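Local coordinates for protein endolytic peptidoglycan transglycosylase RlpA (Pseudomonas aeruginosa, PDB 6I05) that cleaves peptidoglycan as a lytic transglycosylase, strongly favouring denuded glycan strands stripped of their stem peptides, at residues L6-A12 / I43-L49. Numbering follows the deposited sequence.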
ATOM      1  N   LEU A   6       0.059   5.847   1.680  1.00  9.85           N
ATOM      2  CA  LEU A   6       0.984   4.856   2.214  1.00  9.86           C
ATOM      3  C   LEU A   6       1.342   3.869   1.115  1.00 10.18           C
ATOM      4  O   LEU A   6       0.532   3.585   0.228  1.00 11.38           O
ATOM      5  CB  LEU A   6       0.353   4.066   3.367  1.00 10.36           C
ATOM      6  CG  LEU A   6       0.119   4.819   4.672  1.00 10.11           C
ATOM      7  CD1 LEU A   6      -0.769   4.007   5.600  1.00 11.13           C
ATOM      8  CD2 LEU A   6       1.455   5.137   5.333  1.00 10.43           C
ATOM      9  N   GLN A   7       2.566   3.351   1.179  1.00  9.87           N
ATOM     10  CA  GLN A   7       2.980   2.207   0.377  1.00 10.01           C
ATOM     11  C   GLN A   7       3.242   1.047   1.325  1.00 10.40           C
ATOM     12  O   GLN A   7       3.886   1.220   2.366  1.00 11.80           O
ATOM     13  CB  GLN A   7       4.230   2.511  -0.447  1.00 10.81           C
ATOM     14  CG  GLN A   7       4.718   1.327  -1.272  1.00 11.65           C
ATOM     15  CD  GLN A   7       5.669   1.754  -2.365  1.00 12.54           C
ATOM     16  OE1 GLN A   7       5.368   2.660  -3.144  1.00 13.02           O
ATOM     17  NE2 GLN A   7       6.831   1.114  -2.425  1.00 14.80           N
ATOM     18  N   VAL A   8       2.727  -0.129   0.973  1.00 11.80           N
ATOM     19  CA  VAL A   8       2.807  -1.289   1.845  1.00 13.89           C
ATOM     20  C   VAL A   8       3.749  -2.366   1.310  1.00 14.97           C
ATOM     21  O   VAL A   8       4.288  -3.152   2.098  1.00 17.52           O
ATOM     22  CB  VAL A   8       1.404  -1.864   2.136  1.00 15.36           C
ATOM     23  CG1 VAL A   8       1.458  -2.967   3.185  1.00 17.18           C
ATOM     24  CG2 VAL A   8       0.464  -0.746   2.588  1.00 16.75           C
ATOM     25  N   GLY A   9       3.961  -2.425   0.003  1.00 13.17           N
ATOM     26  CA  GLY A   9       4.906  -3.358  -0.574  1.00 13.85           C
ATOM     27  C   GLY A   9       5.141  -2.992  -2.018  1.00 13.22           C
ATOM     28  O   GLY A   9       4.434  -2.166  -2.601  1.00 13.06           O
ATOM     29  N   ALA A  10       6.145  -3.631  -2.595  1.00 14.11           N
ATOM     30  CA  ALA A  10       6.468  -3.448  -3.998  1.00 15.15           C
ATOM     31  C   ALA A  10       7.009  -4.778  -4.494  1.00 16.26           C
ATOM     32  O   ALA A  10       7.845  -5.389  -3.824  1.00 18.44           O
ATOM     33  CB  ALA A  10       7.507  -2.336  -4.170  1.00 17.05           C
ATOM     34  N   PHE A  11       6.511  -5.234  -5.640  1.00 14.74           N
ATOM     35  CA  PHE A  11       6.721  -6.606  -6.078  1.00 15.09           C
ATOM     36  C   PHE A  11       7.050  -6.646  -7.560  1.00 16.61           C
ATOM     37  O   PHE A  11       6.514  -5.872  -8.350  1.00 16.38           O
ATOM     38  CB  PHE A  11       5.457  -7.451  -5.862  1.00 16.76           C
ATOM     39  CG  PHE A  11       4.968  -7.447  -4.446  1.00 17.14           C
ATOM     40  CD1 PHE A  11       4.061  -6.492  -4.016  1.00 16.82           C
ATOM     41  CD2 PHE A  11       5.419  -8.397  -3.540  1.00 18.77           C
ATOM     42  CE1 PHE A  11       3.613  -6.479  -2.707  1.00 17.75           C
ATOM     43  CE2 PHE A  11       4.972  -8.390  -2.225  1.00 19.79           C
ATOM     44  CZ  PHE A  11       4.066  -7.429  -1.813  1.00 19.40           C
ATOM     45  N   ALA A  12       7.915  -7.592  -7.934  1.00 18.52           N
ATOM     46  CA  ALA A  12       8.127  -7.894  -9.345  1.00 20.23           C
ATOM     47  C   ALA A  12       6.975  -8.706  -9.927  1.00 21.23           C
ATOM     48  O   ALA A  12       6.666  -8.577 -11.117  1.00 23.42           O
ATOM     49  CB  ALA A  12       9.447  -8.646  -9.528  1.00 21.78           C
ATOM     50  N   ILE A  43       9.597  -4.251 -14.281  1.00 13.76           N
ATOM     51  CA  ILE A  43       8.384  -3.618 -13.781  1.00 13.32           C
ATOM     52  C   ILE A  43       8.321  -3.815 -12.276  1.00 13.67           C
ATOM     53  O   ILE A  43       8.540  -4.924 -11.773  1.00 15.29           O
ATOM     54  CB  ILE A  43       7.128  -4.185 -14.462  1.00 14.45           C
ATOM     55  CG1 ILE A  43       7.248  -4.081 -15.986  1.00 16.54           C
ATOM     56  CG2 ILE A  43       5.884  -3.432 -13.971  1.00 16.00           C
ATOM     57  CD1 ILE A  43       7.599  -2.700 -16.457  1.00 17.02           C
ATOM     58  N   LEU A  44       8.027  -2.738 -11.553  1.00 13.39           N
ATOM     59  CA  LEU A  44       7.859  -2.772 -10.109  1.00 13.84           C
ATOM     60  C   LEU A  44       6.418  -2.400  -9.804  1.00 12.20           C
ATOM     61  O   LEU A  44       5.965  -1.314 -10.184  1.00 12.76           O
ATOM     62  CB  LEU A  44       8.809  -1.778  -9.445  1.00 16.12           C
ATOM     63  CG  LEU A  44       8.832  -1.839  -7.919  1.00 17.15           C
ATOM     64  CD1 LEU A  44       9.356  -3.190  -7.437  1.00 18.85           C
ATOM     65  CD2 LEU A  44       9.649  -0.683  -7.346  1.00 18.73           C
ATOM     66  N   HIS A  45       5.701  -3.300  -9.133  1.00 12.19           N
ATOM     67  CA  HIS A  45       4.286  -3.117  -8.813  1.00 11.79           C
ATOM     68  C   HIS A  45       4.178  -2.671  -7.360  1.00 11.84           C
ATOM     69  O   HIS A  45       4.344  -3.482  -6.444  1.00 12.93           O
ATOM     70  CB  HIS A  45       3.524  -4.427  -9.015  1.00 12.68           C
ATOM     71  CG  HIS A  45       3.637  -4.977 -10.398  1.00 14.38           C
ATOM     72  ND1 HIS A  45       2.946  -4.443 -11.464  1.00 14.62           N
ATOM     73  CD2 HIS A  45       4.354  -6.012 -10.890  1.00 16.63           C
ATOM     74  CE1 HIS A  45       3.234  -5.126 -12.556  1.00 16.74           C
ATOM     75  NE2 HIS A  45       4.092  -6.078 -12.237  1.00 17.15           N
ATOM     76  N   ARG A  46       3.889  -1.393  -7.145  1.00 10.46           N
ATOM     77  CA  ARG A  46       3.837  -0.813  -5.807  1.00 10.84           C
ATOM     78  C   ARG A  46       2.405  -0.810  -5.307  1.00 10.31           C
ATOM     79  O   ARG A  46       1.505  -0.334  -6.000  1.00 13.20           O
ATOM     80  CB  ARG A  46       4.387   0.612  -5.830  1.00 11.80           C
ATOM     81  CG  ARG A  46       5.775   0.623  -6.468  1.00 16.08           C
ATOM     82  CD  ARG A  46       6.322   1.971  -6.816  1.00 19.19           C
ATOM     83  NE  ARG A  46       5.424   2.767  -7.639  1.00 17.95           N
ATOM     84  CZ  ARG A  46       5.677   4.031  -7.935  1.00 18.17           C
ATOM     85  NH1 ARG A  46       6.805   4.581  -7.500  1.00 20.35           N
ATOM     86  NH2 ARG A  46       4.811   4.744  -8.631  1.00 18.61           N
ATOM     87  N   VAL A  47       2.193  -1.340  -4.110  1.00  9.82           N
ATOM     88  CA  VAL A  47       0.859  -1.425  -3.529  1.00  9.58           C
ATOM     89  C   VAL A  47       0.695  -0.265  -2.561  1.00  8.99           C
ATOM     90  O   VAL A  47       1.450  -0.149  -1.587  1.00 10.14           O
ATOM     91  CB  VAL A  47       0.631  -2.775  -2.835  1.00 11.55           C
ATOM     92  CG1 VAL A  47      -0.778  -2.839  -2.261  1.00 13.07           C
ATOM     93  CG2 VAL A  47       0.865  -3.922  -3.813  1.00 12.91           C
ATOM     94  N   ARG A  48      -0.276   0.601  -2.835  1.00  9.51           N
ATOM     95  CA  ARG A  48      -0.444   1.856  -2.127  1.00  9.56           C
ATOM     96  C   ARG A  48      -1.885   2.016  -1.673  1.00  9.50           C
ATOM     97  O   ARG A  48      -2.795   1.327  -2.143  1.00 10.26           O
ATOM     98  CB  ARG A  48      -0.050   3.033  -3.022  1.00  9.89           C
ATOM     99  CG  ARG A  48       1.425   3.033  -3.327  1.00 10.48           C
ATOM    100  CD  ARG A  48       1.840   4.154  -4.235  1.00 11.28           C
ATOM    101  NE  ARG A  48       3.296   4.228  -4.244  1.00 11.36           N
ATOM    102  CZ  ARG A  48       4.000   5.223  -4.761  1.00 13.33           C
ATOM    103  NH1 ARG A  48       3.392   6.236  -5.360  1.00 16.30           N
ATOM    104  NH2 ARG A  48       5.321   5.195  -4.668  1.00 15.45           N
ATOM    105  N   LEU A  49      -2.087   2.941  -0.744  1.00 10.58           N
ATOM    106  CA  LEU A  49      -3.448   3.267  -0.349  1.00 12.10           C
ATOM    107  C   LEU A  49      -3.564   4.747  -0.033  1.00  9.92           C
ATOM    108  O   LEU A  49      -2.594   5.400   0.359  1.00 10.91           O
ATOM    109  CB  LEU A  49      -3.994   2.360   0.749  1.00 15.73           C
ATOM    110  CG  LEU A  49      -3.217   2.507   2.032  1.00 16.05           C
ATOM    111  CD1 LEU A  49      -3.998   3.356   2.996  1.00 18.55           C
ATOM    112  CD2 LEU A  49      -2.965   1.148   2.637  1.00 20.15           C
TER
HETATM  113  O   HOH W   1       8.608  -7.396 -12.987  1.00 26.33           O
HETATM  114  O   HOH W   2       5.369  -7.777 -14.242  1.00 30.13           O
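Leu-6 and Leu-49 run alongside each other off the same face of the sheet, Leu-6 CB meeting Leu-49 CG at 4.1 Å. Leu-49 CD2 reaches Val-8 CG2 at 3.9 Å, and helix 55-67 packs on all three side chains. Further along, Val-47 CG2 touches the rim of the Phe-11 ring near its plane, 3.9 Å from CE1. With CG1 anti to the backbone N (chi1 -179°), CG2 is the methyl that faces Phe-11. Helix 14-25 covers this pair through Leu-20 and Leu-24. The strands run antiparallel, with Leu-6/Leu-49 and Phe-11/His-45 as hydrogen-bonded pairs. Between them Val-8 is an extra residue (psi -26°), making a beta bulge with the backbone angles of the classic type, but only Val-8 N bonds to Val-47 O (2.9 Å); the buried Gly-9 N finds no partner. Val-47 N donates to Gly-9 O. Beyond the bulge, the edge of the His-45 ring turns to the carbonyls of Phe-11 and Ala-12, with ND1 bonded to Ser-36 OG. A water bridges Ala-12 O and Ile-43 O. On the other face of the sheet, Arg-48 grips Gln-7 side-on: NE (2.8 Å) and NH2 (3.0 Å) both donate to Gln-7 OE1, which lies in the guanidinium plane. Amide and guanidinium are turned 32° apart, and the double grip limits rotation of both. The Arg-46 guanidinium, bonded to Ser-35 OG, lies over one face of the Arg-48 guanidinium, displaced toward its rim. Strands 42-52 and 4-11 are the middle pair of the beta-alpha-beta-beta-alpha-beta, RNP-like SPOR fold, with both helices on one sheet face; the Gln-7 and arginine face opposite is probably the side that receives denuded glycan, as in related SPOR domains.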